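PDB 3EO7: putative Nitroreductase from Anabaena variabilis ATCC 29413, which probably acts as an FMN-dependent oxidoreductase of the nitroreductase family, binding flavin mononucleotide as its cofactor. Local coordinates for residues Arg76-Ser81 against His133-Tyr138; Pro108-Val113 against Leu227-Ile232; Tyr112-Gly117 against Pro123-Tyr128; Ile164-Val169 against Gly194-Ser199. All coordinates share one frame; numbering follows the deposited sequence. Where two conformers were deposited one is given.

Contact 1 (Arg76-Ser81 against His133-Tyr138); sequences RLLFRS and HSLIHY
In the helix-on-sheet layer of this nitroreductase-family domain, Leu78 and Phe79 of helix 66-82 pack on His133, just before strand 134-139, and on Leu135 within it. His133 belongs to a G1 beta bulge, paired together with Ser134 against Gln129; its backbone has left-handed helical torsions, and its side chain points toward the helix. The imidazole then offers a face to Phe79 in a T-shaped (edge-to-face) pair. The centroids lie 5.2 Å apart with the ring planes at 73°, and Phe79 CD1 stands 3.9 Å from His133 ND1, over the rim rather than the middle of the ring. Closer still is the root of the phenylalanine, whose CB comes within 3.4 Å of His133 CE1. With CB set by the backbone, the anti placing of Phe79 CG relative to N (chi1 -171°) swings the CD1 edge to the histidine as well. At the imidazole edge, near its plane, lies Leu78 CB. The leucine's far end crosses Leu135 at about a right angle, Leu78 CD1 resting 3.9 Å from Leu135 CD2. Both imidazole nitrogens have hydrogen-bond partners beyond these segments, ND1 at Tyr128 OH and NE2 at Ser75 OG. With His133 replaced by an alanine, both hydroxyls would probably lose this partner and a gap would open beside Phe79. The contact illustrates how a buried polar ring can serve apolar packing: hydrogen bonds satisfy its nitrogens and are likely to fix its rotation, while its face takes up the phenylalanine edge.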
loop_
_atom_site.group_PDB
_atom_site.type_symbol
_atom_site.label_atom_id
_atom_site.label_comp_id
_atom_site.label_asym_id
_atom_site.label_seq_id
_atom_site.Cartn_x
_atom_site.Cartn_y
_atom_site.Cartn_z
ATOM N N ARG A 76 19.608 4.385 -1.556
ATOM C CA ARG A 76 19.022 3.123 -2.006
ATOM C C ARG A 76 17.639 2.858 -1.428
ATOM O O ARG A 76 16.737 2.383 -2.147
ATOM C CB ARG A 76 19.989 1.971 -1.694
ATOM C CG ARG A 76 19.584 0.586 -2.201
ATOM C CD ARG A 76 20.606 -0.485 -1.765
ATOM N NE ARG A 76 21.970 -0.080 -2.100
ATOM C CZ ARG A 76 22.584 -0.329 -3.256
ATOM N NH1 ARG A 76 21.967 -1.010 -4.229
ATOM N NH2 ARG A 76 23.840 0.107 -3.438
ATOM N N LEU A 77 17.450 3.159 -0.136
ATOM C CA LEU A 77 16.166 2.985 0.505
ATOM C C LEU A 77 15.099 3.800 -0.234
ATOM O O LEU A 77 14.043 3.281 -0.609
ATOM C CB LEU A 77 16.240 3.375 1.997
ATOM C CG LEU A 77 15.000 3.069 2.851
ATOM C CD1 LEU A 77 15.405 2.956 4.346
ATOM C CD2 LEU A 77 13.920 4.125 2.629
ATOM N N LEU A 78 15.427 5.046 -0.546
ATOM C CA LEU A 78 14.452 5.922 -1.195
ATOM C C LEU A 78 14.216 5.509 -2.638
ATOM O O LEU A 78 13.067 5.461 -3.107
ATOM C CB LEU A 78 14.861 7.367 -1.074
ATOM C CG LEU A 78 14.752 8.023 0.321
ATOM C CD1 LEU A 78 15.516 9.362 0.367
ATOM C CD2 LEU A 78 13.269 8.186 0.663
ATOM N N PHE A 79 15.294 5.176 -3.334
ATOM C CA PHE A 79 15.176 4.820 -4.755
ATOM C C PHE A 79 14.368 3.548 -4.994
ATOM O O PHE A 79 13.554 3.463 -5.925
ATOM C CB PHE A 79 16.543 4.715 -5.408
ATOM C CG PHE A 79 16.448 4.567 -6.885
ATOM C CD1 PHE A 79 16.009 5.652 -7.662
ATOM C CD2 PHE A 79 16.689 3.349 -7.494
ATOM C CE1 PHE A 79 15.856 5.526 -9.023
ATOM C CE2 PHE A 79 16.547 3.216 -8.873
ATOM C CZ PHE A 79 16.119 4.304 -9.630
ATOM N N ARG A 80 14.599 2.539 -4.162
ATOM C CA ARG A 80 13.902 1.278 -4.313
ATOM C C ARG A 80 12.456 1.451 -3.848
ATOM O O ARG A 80 11.599 0.681 -4.241
ATOM C CB ARG A 80 14.587 0.173 -3.512
ATOM C CG ARG A 80 16.014 -0.217 -3.972
ATOM C CD ARG A 80 15.997 -1.229 -5.087
ATOM N NE ARG A 80 17.351 -1.488 -5.602
ATOM C CZ ARG A 80 17.835 -1.083 -6.786
ATOM N NH1 ARG A 80 17.108 -0.390 -7.663
ATOM N NH2 ARG A 80 19.086 -1.408 -7.115
ATOM N N SER A 81 12.185 2.455 -3.007
ATOM C CA SER A 81 10.829 2.699 -2.507
ATOM C C SER A 81 9.936 3.464 -3.500
ATOM O O SER A 81 8.779 3.101 -3.693
ATOM C CB SER A 81 10.836 3.486 -1.192
ATOM O OG SER A 81 11.370 2.706 -0.143
ATOM N N HIS A 133 16.116 12.207 -8.092
ATOM C CA HIS A 133 16.642 11.364 -7.008
ATOM C C HIS A 133 17.477 12.244 -6.052
ATOM O O HIS A 133 18.696 12.054 -5.836
ATOM C CB HIS A 133 17.426 10.138 -7.484
ATOM C CG HIS A 133 17.767 9.202 -6.369
ATOM N ND1 HIS A 133 16.813 8.741 -5.482
ATOM C CD2 HIS A 133 18.940 8.652 -5.983
ATOM C CE1 HIS A 133 17.390 7.952 -4.596
ATOM N NE2 HIS A 133 18.686 7.889 -4.864
ATOM N N SER A 134 16.792 13.245 -5.514
ATOM C CA SER A 134 17.370 14.183 -4.576
ATOM C C SER A 134 16.392 14.462 -3.449
ATOM O O SER A 134 15.228 14.101 -3.536
ATOM C CB SER A 134 17.704 15.504 -5.270
ATOM O OG SER A 134 16.569 16.098 -5.900
ATOM N N LEU A 135 16.909 15.086 -2.395
ATOM C CA LEU A 135 16.129 15.570 -1.279
ATOM C C LEU A 135 16.246 17.092 -1.287
ATOM O O LEU A 135 17.354 17.634 -1.480
ATOM C CB LEU A 135 16.671 15.047 0.052
ATOM C CG LEU A 135 16.428 13.582 0.350
ATOM C CD1 LEU A 135 17.270 13.238 1.605
ATOM C CD2 LEU A 135 14.960 13.267 0.562
ATOM N N ILE A 136 15.130 17.791 -1.137
ATOM C CA ILE A 136 15.174 19.237 -0.988
ATOM C C ILE A 136 14.921 19.520 0.479
ATOM O O ILE A 136 13.860 19.180 1.014
ATOM C CB ILE A 136 14.167 19.974 -1.849
ATOM C CG1 ILE A 136 14.461 19.695 -3.330
ATOM C CG2 ILE A 136 14.223 21.491 -1.535
ATOM C CD1 ILE A 136 13.370 20.136 -4.266
ATOM N N HIS A 137 15.932 20.095 1.125
ATOM C CA HIS A 137 15.883 20.450 2.528
ATOM C C HIS A 137 15.197 21.796 2.586
ATOM O O HIS A 137 15.823 22.834 2.457
ATOM C CB HIS A 137 17.289 20.478 3.082
ATOM C CG HIS A 137 17.381 20.606 4.565
ATOM N ND1 HIS A 137 18.523 21.053 5.201
ATOM C CD2 HIS A 137 16.491 20.333 5.545
ATOM C CE1 HIS A 137 18.336 21.021 6.510
ATOM N NE2 HIS A 137 17.102 20.607 6.745
ATOM N N TYR A 138 13.885 21.773 2.758
ATOM C CA TYR A 138 13.136 23.009 2.684
ATOM C C TYR A 138 12.898 23.697 4.000
ATOM O O TYR A 138 12.363 24.794 4.001
ATOM C CB TYR A 138 11.832 22.815 1.939
ATOM C CG TYR A 138 10.777 21.976 2.600
ATOM C CD1 TYR A 138 10.725 20.607 2.390
ATOM C CD2 TYR A 138 9.749 22.566 3.331
ATOM C CE1 TYR A 138 9.712 19.822 2.975
ATOM C CE2 TYR A 138 8.736 21.795 3.931
ATOM C CZ TYR A 138 8.722 20.414 3.735
ATOM O OH TYR A 138 7.715 19.623 4.273
#

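Contact 2 (Pro108-Val113 against Leu227-Ile232); sequences PAEVYV and LQEGAI
Tyr112 OH donates a hydrogen bond to Glu229 OE2, only 2.6 Å away, and this one bond carries the contact. The two side chains come from opposite directions, on strands 109-115 and 229-239, and the carboxylate oxygen lies at the ring edge, in plane. OE2 receives the phenol on its syn lone pair, with ring and carboxylate planes 29° apart. Glu229 makes the reach because its chain is fully extended, CG anti to the backbone N (chi1 -173°). Glu110 takes a smaller share: its CB is 3.9 Å from Glu229 OE2, but the chain bends at chi2 and carries its own carboxylate off to Arg172 and to the amide of Asn127. The two acid groups are thereby kept apart, Glu110 OE1 lying 5.6 Å from Glu229 OE2. In the second shell, Thr167 of the intervening strand 162-169 also hydrogen-bonds to OE2, while Lys41 makes a salt bridge with Glu229 OE1 and a hydrogen bond with Tyr112 OH. Replacing Tyr112 by a phenylalanine would probably cost OE2 one of its hydrogen bonds and Lys41 one of its partners. A buried carboxylate so surrounded, with phenol and threonine hydroxyl at one oxygen and an ammonium at the other, is likely to remain ionised, and its polar network spans three neighbouring strands of the sheet.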
loop_
_atom_site.group_PDB
_atom_site.type_symbol
_atom_site.label_atom_id
_atom_site.label_comp_id
_atom_site.label_asym_id
_atom_site.label_seq_id
_atom_site.Cartn_x
_atom_site.Cartn_y
_atom_site.Cartn_z
ATOM N N PRO A 108 -0.460 9.827 -6.218
ATOM C CA PRO A 108 -0.906 10.718 -5.139
ATOM C C PRO A 108 0.092 10.826 -3.973
ATOM O O PRO A 108 0.159 11.869 -3.316
ATOM C CB PRO A 108 -2.234 10.071 -4.671
ATOM C CG PRO A 108 -2.058 8.603 -5.011
ATOM C CD PRO A 108 -1.333 8.646 -6.345
ATOM N N ALA A 109 0.891 9.790 -3.734
ATOM C CA ALA A 109 1.801 9.800 -2.584
ATOM C C ALA A 109 3.016 10.698 -2.762
ATOM O O ALA A 109 3.564 10.815 -3.871
ATOM C CB ALA A 109 2.252 8.353 -2.224
ATOM N N GLU A 110 3.388 11.369 -1.666
ATOM C CA GLU A 110 4.607 12.166 -1.588
ATOM C C GLU A 110 5.379 11.643 -0.387
ATOM O O GLU A 110 4.786 11.341 0.659
ATOM C CB GLU A 110 4.340 13.685 -1.374
ATOM C CG GLU A 110 4.074 14.393 -2.643
ATOM C CD GLU A 110 5.295 14.494 -3.523
ATOM O OE1 GLU A 110 6.418 14.855 -3.047
ATOM O OE2 GLU A 110 5.124 14.276 -4.733
ATOM N N VAL A 111 6.694 11.547 -0.565
ATOM C CA VAL A 111 7.593 11.066 0.459
ATOM C C VAL A 111 8.402 12.208 1.029
ATOM O O VAL A 111 9.081 12.939 0.292
ATOM C CB VAL A 111 8.522 9.967 -0.098
ATOM C CG1 VAL A 111 9.634 9.590 0.934
ATOM C CG2 VAL A 111 7.687 8.715 -0.529
ATOM N N TYR A 112 8.353 12.318 2.355
ATOM C CA TYR A 112 9.160 13.271 3.083
ATOM C C TYR A 112 10.098 12.542 4.029
ATOM O O TYR A 112 9.783 11.465 4.493
ATOM C CB TYR A 112 8.279 14.185 3.921
ATOM C CG TYR A 112 7.372 15.045 3.096
ATOM C CD1 TYR A 112 6.155 14.565 2.650
ATOM C CD2 TYR A 112 7.747 16.329 2.757
ATOM C CE1 TYR A 112 5.323 15.338 1.846
ATOM C CE2 TYR A 112 6.936 17.127 1.954
ATOM C CZ TYR A 112 5.720 16.641 1.523
ATOM O OH TYR A 112 4.928 17.445 0.746
ATOM N N VAL A 113 11.242 13.158 4.306
ATOM C CA VAL A 113 12.134 12.674 5.344
ATOM C C VAL A 113 12.236 13.773 6.399
ATOM O O VAL A 113 12.472 14.966 6.079
ATOM C CB VAL A 113 13.545 12.336 4.824
ATOM C CG1 VAL A 113 14.488 12.004 5.978
ATOM C CG2 VAL A 113 13.508 11.169 3.819
ATOM N N LEU A 227 -6.052 21.127 2.739
ATOM C CA LEU A 227 -7.127 20.918 1.777
ATOM C C LEU A 227 -6.571 20.253 0.517
ATOM O O LEU A 227 -7.347 19.706 -0.262
ATOM C CB LEU A 227 -7.827 22.219 1.357
ATOM C CG LEU A 227 -8.699 22.911 2.384
ATOM C CD1 LEU A 227 -9.398 24.147 1.720
ATOM C CD2 LEU A 227 -9.681 21.930 2.981
ATOM N N GLN A 228 -5.255 20.330 0.296
ATOM C CA GLN A 228 -4.646 19.751 -0.893
ATOM C C GLN A 228 -3.826 18.501 -0.617
ATOM O O GLN A 228 -3.658 17.661 -1.505
ATOM C CB GLN A 228 -3.765 20.783 -1.621
ATOM C CG GLN A 228 -4.532 22.058 -2.002
ATOM C CD GLN A 228 -5.774 21.771 -2.854
ATOM O OE1 GLN A 228 -5.729 20.922 -3.751
ATOM N NE2 GLN A 228 -6.893 22.465 -2.567
ATOM N N GLU A 229 -3.341 18.350 0.620
ATOM C CA GLU A 229 -2.398 17.275 0.908
ATOM C C GLU A 229 -2.511 16.913 2.364
ATOM O O GLU A 229 -2.815 17.760 3.194
ATOM C CB GLU A 229 -0.988 17.756 0.576
ATOM C CG GLU A 229 0.105 16.718 0.648
ATOM C CD GLU A 229 1.497 17.276 0.337
ATOM O OE1 GLU A 229 1.602 18.465 -0.162
ATOM O OE2 GLU A 229 2.505 16.550 0.589
ATOM N N GLY A 230 -2.373 15.632 2.680
ATOM C CA GLY A 230 -2.423 15.231 4.083
ATOM C C GLY A 230 -1.633 13.977 4.373
ATOM O O GLY A 230 -1.637 13.024 3.599
ATOM N N ALA A 231 -0.931 14.006 5.492
ATOM C CA ALA A 231 -0.174 12.868 5.977
ATOM C C ALA A 231 -1.092 11.673 6.267
ATOM O O ALA A 231 -2.146 11.833 6.887
ATOM C CB ALA A 231 0.560 13.266 7.263
ATOM N N ILE A 232 -0.706 10.486 5.793
ATOM C CA ILE A 232 -1.466 9.283 6.128
ATOM C C ILE A 232 -0.634 8.171 6.791
ATOM O O ILE A 232 -1.193 7.198 7.284
ATOM C CB ILE A 232 -2.375 8.776 4.977
ATOM C CG1 ILE A 232 -1.566 8.555 3.709
ATOM C CG2 ILE A 232 -3.547 9.776 4.769
ATOM C CD1 ILE A 232 -2.382 7.978 2.521
#

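Contact 3 (Tyr112-Gly117 against Pro123-Tyr128); sequences YVVSRG and PGLYNY
Tyr112 to Ser115 run antiparallel to Gly124 to Asn127, the strand axes 4.7 Å apart at closest approach and at 158° to one another. Together they form the beta hairpin of strands 109-115 and 124-129, neighbours within the antiparallel sheet. Val113 with Tyr126 and Ser115 with Gly124 are its hydrogen-bonded pairs; the straightest bond, at 171°, runs from Ser115 N to Gly124 O over 2.9 Å. Alternating with them are the non-hydrogen-bonded pairs, Tyr112 with Asn127 and Val114 with Leu125, whose side chains share one face of the sheet. There Val114 and Leu125 lie side by side, pointing the same way, with Val114 CG2 4.0 Å from Leu125 CD2. Asn127 brings its amide nitrogen over a face of the Tyr112 ring, ND2 being 3.4 Å from CE2, and the two planes are 62° apart; the same nitrogen is hydrogen-bonded to Glu110, and OD1 to Gln129. On the face of Val113 and Ser115, Tyr126 lays its ring edge along the backbone, CD1 3.4 Å from Val113 O, while its CE1 reaches Ser115 CB at 3.8 Å. That ring stacks with His137, and its hydroxyl bonds to Ser122 O. Toward the loop, the Pro123 ring sits against Gly117 CA, where a beta carbon would be tight against Pro123 CB and, at these backbone angles, against the preceding carbonyl O. Ser115 closes the strand with an ST turn: its OG, also hydrogen-bonded to Leu121 O, accepts a bond from Gly117 N at 3.0 Å.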
loop_
_atom_site.group_PDB
_atom_site.type_symbol
_atom_site.label_atom_id
_atom_site.label_comp_id
_atom_site.label_asym_id
_atom_site.label_seq_id
_atom_site.Cartn_x
_atom_site.Cartn_y
_atom_site.Cartn_z
ATOM N N TYR A 112 8.353 12.318 2.355
ATOM C CA TYR A 112 9.160 13.271 3.083
ATOM C C TYR A 112 10.098 12.542 4.029
ATOM O O TYR A 112 9.783 11.465 4.493
ATOM C CB TYR A 112 8.279 14.185 3.921
ATOM C CG TYR A 112 7.372 15.045 3.096
ATOM C CD1 TYR A 112 6.155 14.565 2.650
ATOM C CD2 TYR A 112 7.747 16.329 2.757
ATOM C CE1 TYR A 112 5.323 15.338 1.846
ATOM C CE2 TYR A 112 6.936 17.127 1.954
ATOM C CZ TYR A 112 5.720 16.641 1.523
ATOM O OH TYR A 112 4.928 17.445 0.746
ATOM N N VAL A 113 11.242 13.158 4.306
ATOM C CA VAL A 113 12.134 12.674 5.344
ATOM C C VAL A 113 12.236 13.773 6.399
ATOM O O VAL A 113 12.472 14.966 6.079
ATOM C CB VAL A 113 13.545 12.336 4.824
ATOM C CG1 VAL A 113 14.488 12.004 5.978
ATOM C CG2 VAL A 113 13.508 11.169 3.819
ATOM N N VAL A 114 12.063 13.368 7.646
ATOM C CA VAL A 114 12.184 14.269 8.809
ATOM C C VAL A 114 13.452 13.877 9.545
ATOM O O VAL A 114 13.641 12.711 9.863
ATOM C CB VAL A 114 10.968 14.218 9.734
ATOM C CG1 VAL A 114 11.172 15.149 10.950
ATOM C CG2 VAL A 114 9.717 14.608 8.977
ATOM N N SER A 115 14.331 14.849 9.779
ATOM C CA SER A 115 15.581 14.580 10.489
ATOM C C SER A 115 15.588 15.156 11.893
ATOM O O SER A 115 15.302 16.336 12.107
ATOM C CB SER A 115 16.759 15.143 9.722
ATOM O OG SER A 115 17.981 14.970 10.466
ATOM N N ARG A 116 15.990 14.334 12.837
ATOM C CA ARG A 116 16.195 14.768 14.202
ATOM C C ARG A 116 17.432 15.667 14.313
ATOM O O ARG A 116 17.577 16.411 15.293
ATOM C CB ARG A 116 16.387 13.551 15.092
ATOM C CG ARG A 116 16.292 13.858 16.590
ATOM C CD ARG A 116 16.156 12.544 17.323
ATOM N NE ARG A 116 15.820 12.769 18.730
ATOM C CZ ARG A 116 15.475 11.805 19.577
ATOM N NH1 ARG A 116 15.422 10.560 19.171
ATOM N NH2 ARG A 116 15.157 12.095 20.828
ATOM N N GLY A 117 18.365 15.530 13.363
ATOM C CA GLY A 117 19.606 16.293 13.359
ATOM C C GLY A 117 20.727 15.370 13.772
ATOM O O GLY A 117 20.827 14.988 14.934
ATOM N N PRO A 123 18.977 18.869 10.812
ATOM C CA PRO A 123 17.592 18.693 11.230
ATOM C C PRO A 123 16.603 19.350 10.307
ATOM O O PRO A 123 16.953 20.272 9.551
ATOM C CB PRO A 123 17.545 19.440 12.567
ATOM C CG PRO A 123 18.628 20.409 12.515
ATOM C CD PRO A 123 19.718 19.744 11.741
ATOM N N GLY A 124 15.357 18.891 10.384
ATOM C CA GLY A 124 14.292 19.532 9.664
ATOM C C GLY A 124 13.577 18.663 8.662
ATOM O O GLY A 124 13.500 17.441 8.820
ATOM N N LEU A 125 13.062 19.333 7.632
ATOM C CA LEU A 125 12.190 18.739 6.644
ATOM C C LEU A 125 12.800 18.630 5.266
ATOM O O LEU A 125 13.385 19.573 4.744
ATOM C CB LEU A 125 10.898 19.569 6.538
ATOM C CG LEU A 125 10.244 19.906 7.880
ATOM C CD1 LEU A 125 9.081 20.931 7.621
ATOM C CD2 LEU A 125 9.803 18.637 8.630
ATOM N N TYR A 126 12.648 17.457 4.683
ATOM C CA TYR A 126 13.139 17.153 3.345
ATOM C C TYR A 126 12.028 16.518 2.492
ATOM O O TYR A 126 11.302 15.638 2.952
ATOM C CB TYR A 126 14.292 16.143 3.403
ATOM C CG TYR A 126 15.498 16.561 4.226
ATOM C CD1 TYR A 126 15.472 16.514 5.623
ATOM C CD2 TYR A 126 16.668 16.955 3.609
ATOM C CE1 TYR A 126 16.574 16.869 6.365
ATOM C CE2 TYR A 126 17.777 17.299 4.344
ATOM C CZ TYR A 126 17.723 17.271 5.716
ATOM O OH TYR A 126 18.840 17.652 6.400
ATOM N N ASN A 127 11.892 16.988 1.250
ATOM C CA ASN A 127 10.977 16.383 0.309
ATOM C C ASN A 127 11.794 15.519 -0.661
ATOM O O ASN A 127 12.804 15.981 -1.213
ATOM C CB ASN A 127 10.197 17.438 -0.469
ATOM C CG ASN A 127 9.292 16.825 -1.514
ATOM O OD1 ASN A 127 9.612 16.882 -2.688
ATOM N ND2 ASN A 127 8.199 16.163 -1.085
ATOM N N TYR A 128 11.330 14.312 -0.901
ATOM C CA TYR A 128 11.968 13.418 -1.866
ATOM C C TYR A 128 11.533 13.772 -3.307
ATOM O O TYR A 128 10.370 13.709 -3.653
ATOM C CB TYR A 128 11.684 11.928 -1.550
ATOM C CG TYR A 128 12.339 11.033 -2.596
ATOM C CD1 TYR A 128 13.733 11.027 -2.758
ATOM C CD2 TYR A 128 11.574 10.250 -3.450
ATOM C CE1 TYR A 128 14.338 10.282 -3.775
ATOM C CE2 TYR A 128 12.169 9.451 -4.437
ATOM C CZ TYR A 128 13.545 9.483 -4.601
ATOM O OH TYR A 128 14.075 8.713 -5.585
#

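Contact 4 (Ile164-Val169 against Gly194-Ser199); sequences IIVTAV and GNIELS
Ile164 and Val166 converge on the end of one side chain, that of Ile196. Its CD1 methyl lies 4.2 Å from Ile164 CG2 and 4.3 Å from Val166 CG2, so that a single tip meets one branch of each neighbour. The isoleucine can reach the strand because CD1 continues an extended chain (chi2 171°); the backbones stay well apart, Ile164 CA being 9.3 Å from Ile196 CA. This is helix-on-sheet packing in the nitroreductase fold: the long helix 181-202 packs against strand 162-169, and the alternation of strand residues sends Ile164 and Val166 to the helix while Ile165 and Thr167 turn to the far side of the sheet. Beyond this small apolar cluster the fit is loose. The strand draws away from the helix toward its end at the partly exposed Val169, and Ser199, a turn further along the helix, stays 7.8 Å from the strand at its side chain's nearest approach. Other residues of the helical segment are engaged elsewhere: Leu198 packs on Leu368, Glu197 makes a salt bridge with Arg466, and Asn195 bonds to Gln465, the last two partners on helix 452-473 within the second nitroreductase-family region of the chain.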
loop_
_atom_site.group_PDB
_atom_site.type_symbol
_atom_site.label_atom_id
_atom_site.label_comp_id
_atom_site.label_asym_id
_atom_site.label_seq_id
_atom_site.Cartn_x
_atom_site.Cartn_y
_atom_site.Cartn_z
ATOM N N ILE A 164 10.321 8.768 7.755
ATOM C CA ILE A 164 9.632 9.087 6.523
ATOM C C ILE A 164 8.207 9.464 6.926
ATOM O O ILE A 164 7.628 8.873 7.833
ATOM C CB ILE A 164 9.596 7.861 5.563
ATOM C CG1 ILE A 164 10.939 7.768 4.836
ATOM C CG2 ILE A 164 8.488 8.007 4.493
ATOM C CD1 ILE A 164 11.126 6.458 3.966
ATOM N N ILE A 165 7.636 10.441 6.238
ATOM C CA ILE A 165 6.216 10.696 6.351
ATOM C C ILE A 165 5.694 10.607 4.928
ATOM O O ILE A 165 6.273 11.214 4.002
ATOM C CB ILE A 165 5.861 12.046 7.007
ATOM C CG1 ILE A 165 6.479 12.121 8.422
ATOM C CG2 ILE A 165 4.323 12.225 7.000
ATOM C CD1 ILE A 165 6.198 13.466 9.151
ATOM N N VAL A 166 4.602 9.864 4.755
ATOM C CA VAL A 166 3.958 9.724 3.453
ATOM C C VAL A 166 2.666 10.500 3.509
ATOM O O VAL A 166 1.830 10.278 4.400
ATOM C CB VAL A 166 3.645 8.281 3.044
ATOM C CG1 VAL A 166 3.034 8.243 1.608
ATOM C CG2 VAL A 166 4.900 7.448 3.082
ATOM N N THR A 167 2.523 11.426 2.569
ATOM C CA THR A 167 1.298 12.175 2.436
ATOM C C THR A 167 0.637 11.820 1.100
ATOM O O THR A 167 1.255 11.152 0.236
ATOM C CB THR A 167 1.572 13.681 2.380
ATOM O OG1 THR A 167 2.259 14.000 1.159
ATOM C CG2 THR A 167 2.335 14.188 3.613
ATOM N N ALA A 168 -0.603 12.291 0.945
ATOM C CA ALA A 168 -1.381 12.147 -0.300
ATOM C C ALA A 168 -1.748 13.547 -0.789
ATOM O O ALA A 168 -2.267 14.361 0.004
ATOM C CB ALA A 168 -2.690 11.295 -0.084
ATOM N N VAL A 169 -1.465 13.826 -2.068
ATOM C CA VAL A 169 -1.866 15.074 -2.748
ATOM C C VAL A 169 -3.160 14.648 -3.461
ATOM O O VAL A 169 -3.158 13.952 -4.504
ATOM C CB VAL A 169 -0.799 15.602 -3.724
ATOM C CG1 VAL A 169 -1.306 16.846 -4.401
ATOM C CG2 VAL A 169 0.532 15.879 -2.979
ATOM N N GLY A 194 4.688 -1.104 1.367
ATOM C CA GLY A 194 5.310 -2.426 1.111
ATOM C C GLY A 194 6.737 -2.248 0.582
ATOM O O GLY A 194 7.673 -2.948 1.012
ATOM N N ASN A 195 6.954 -1.305 -0.324
ATOM C CA ASN A 195 8.339 -1.082 -0.805
ATOM C C ASN A 195 9.238 -0.557 0.301
ATOM O O ASN A 195 10.407 -0.932 0.390
ATOM C CB ASN A 195 8.422 -0.078 -1.955
ATOM C CG ASN A 195 7.996 -0.635 -3.264
ATOM O OD1 ASN A 195 7.820 -1.863 -3.440
ATOM N ND2 ASN A 195 7.804 0.254 -4.219
ATOM N N ILE A 196 8.720 0.352 1.112
ATOM C CA ILE A 196 9.527 0.906 2.205
ATOM C C ILE A 196 10.022 -0.197 3.137
ATOM O O ILE A 196 11.211 -0.227 3.479
ATOM C CB ILE A 196 8.795 2.015 2.943
ATOM C CG1 ILE A 196 8.637 3.224 2.031
ATOM C CG2 ILE A 196 9.540 2.457 4.279
ATOM C CD1 ILE A 196 7.726 4.298 2.631
ATOM N N GLU A 197 9.156 -1.114 3.559
ATOM C CA GLU A 197 9.653 -2.173 4.433
ATOM C C GLU A 197 10.687 -3.073 3.745
ATOM O O GLU A 197 11.673 -3.470 4.373
ATOM C CB GLU A 197 8.562 -3.029 5.070
ATOM C CG GLU A 197 7.627 -3.642 4.149
ATOM C CD GLU A 197 7.497 -5.179 4.338
ATOM O OE1 GLU A 197 8.451 -5.916 4.606
ATOM O OE2 GLU A 197 6.429 -5.663 4.059
ATOM N N LEU A 198 10.487 -3.380 2.462
ATOM C CA LEU A 198 11.440 -4.251 1.748
ATOM C C LEU A 198 12.771 -3.540 1.446
ATOM O O LEU A 198 13.848 -4.110 1.633
ATOM C CB LEU A 198 10.798 -4.833 0.490
ATOM C CG LEU A 198 9.644 -5.789 0.831
ATOM C CD1 LEU A 198 8.815 -6.163 -0.458
ATOM C CD2 LEU A 198 10.198 -7.062 1.581
ATOM N N SER A 199 12.663 -2.294 1.000
ATOM C CA SER A 199 13.811 -1.421 0.733
ATOM C C SER A 199 14.633 -1.208 2.015
ATOM O O SER A 199 15.852 -1.162 1.988
ATOM C CB SER A 199 13.300 -0.065 0.228
ATOM O OG SER A 199 14.367 0.713 -0.266
#

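In the fold
All four contacts build on one antiparallel sheet, and each is largely buried. Contact 4 lies nearest the middle of the chain, its centre about 8 Å from that of the chain, and contact 3 farthest out, its centre about 22 Å from the same point. Contacts 1 and 4 lay helices 66-82 and 181-202 on the sheet, and those helices meet where Ser199 OG hydrogen-bonds to Leu77 O and Asn195 ND2 to Ser81 O; one contact mixes aromatic and aliphatic packing, the other is purely aliphatic. Contacts 2 and 3 share Tyr112 on strand 109-115, the first through a side-chain hydrogen bond across an intervening strand, the second mainly through backbone pairing. His137 NE2, bonded to Pro123 O, joins contact 1 to contact 3.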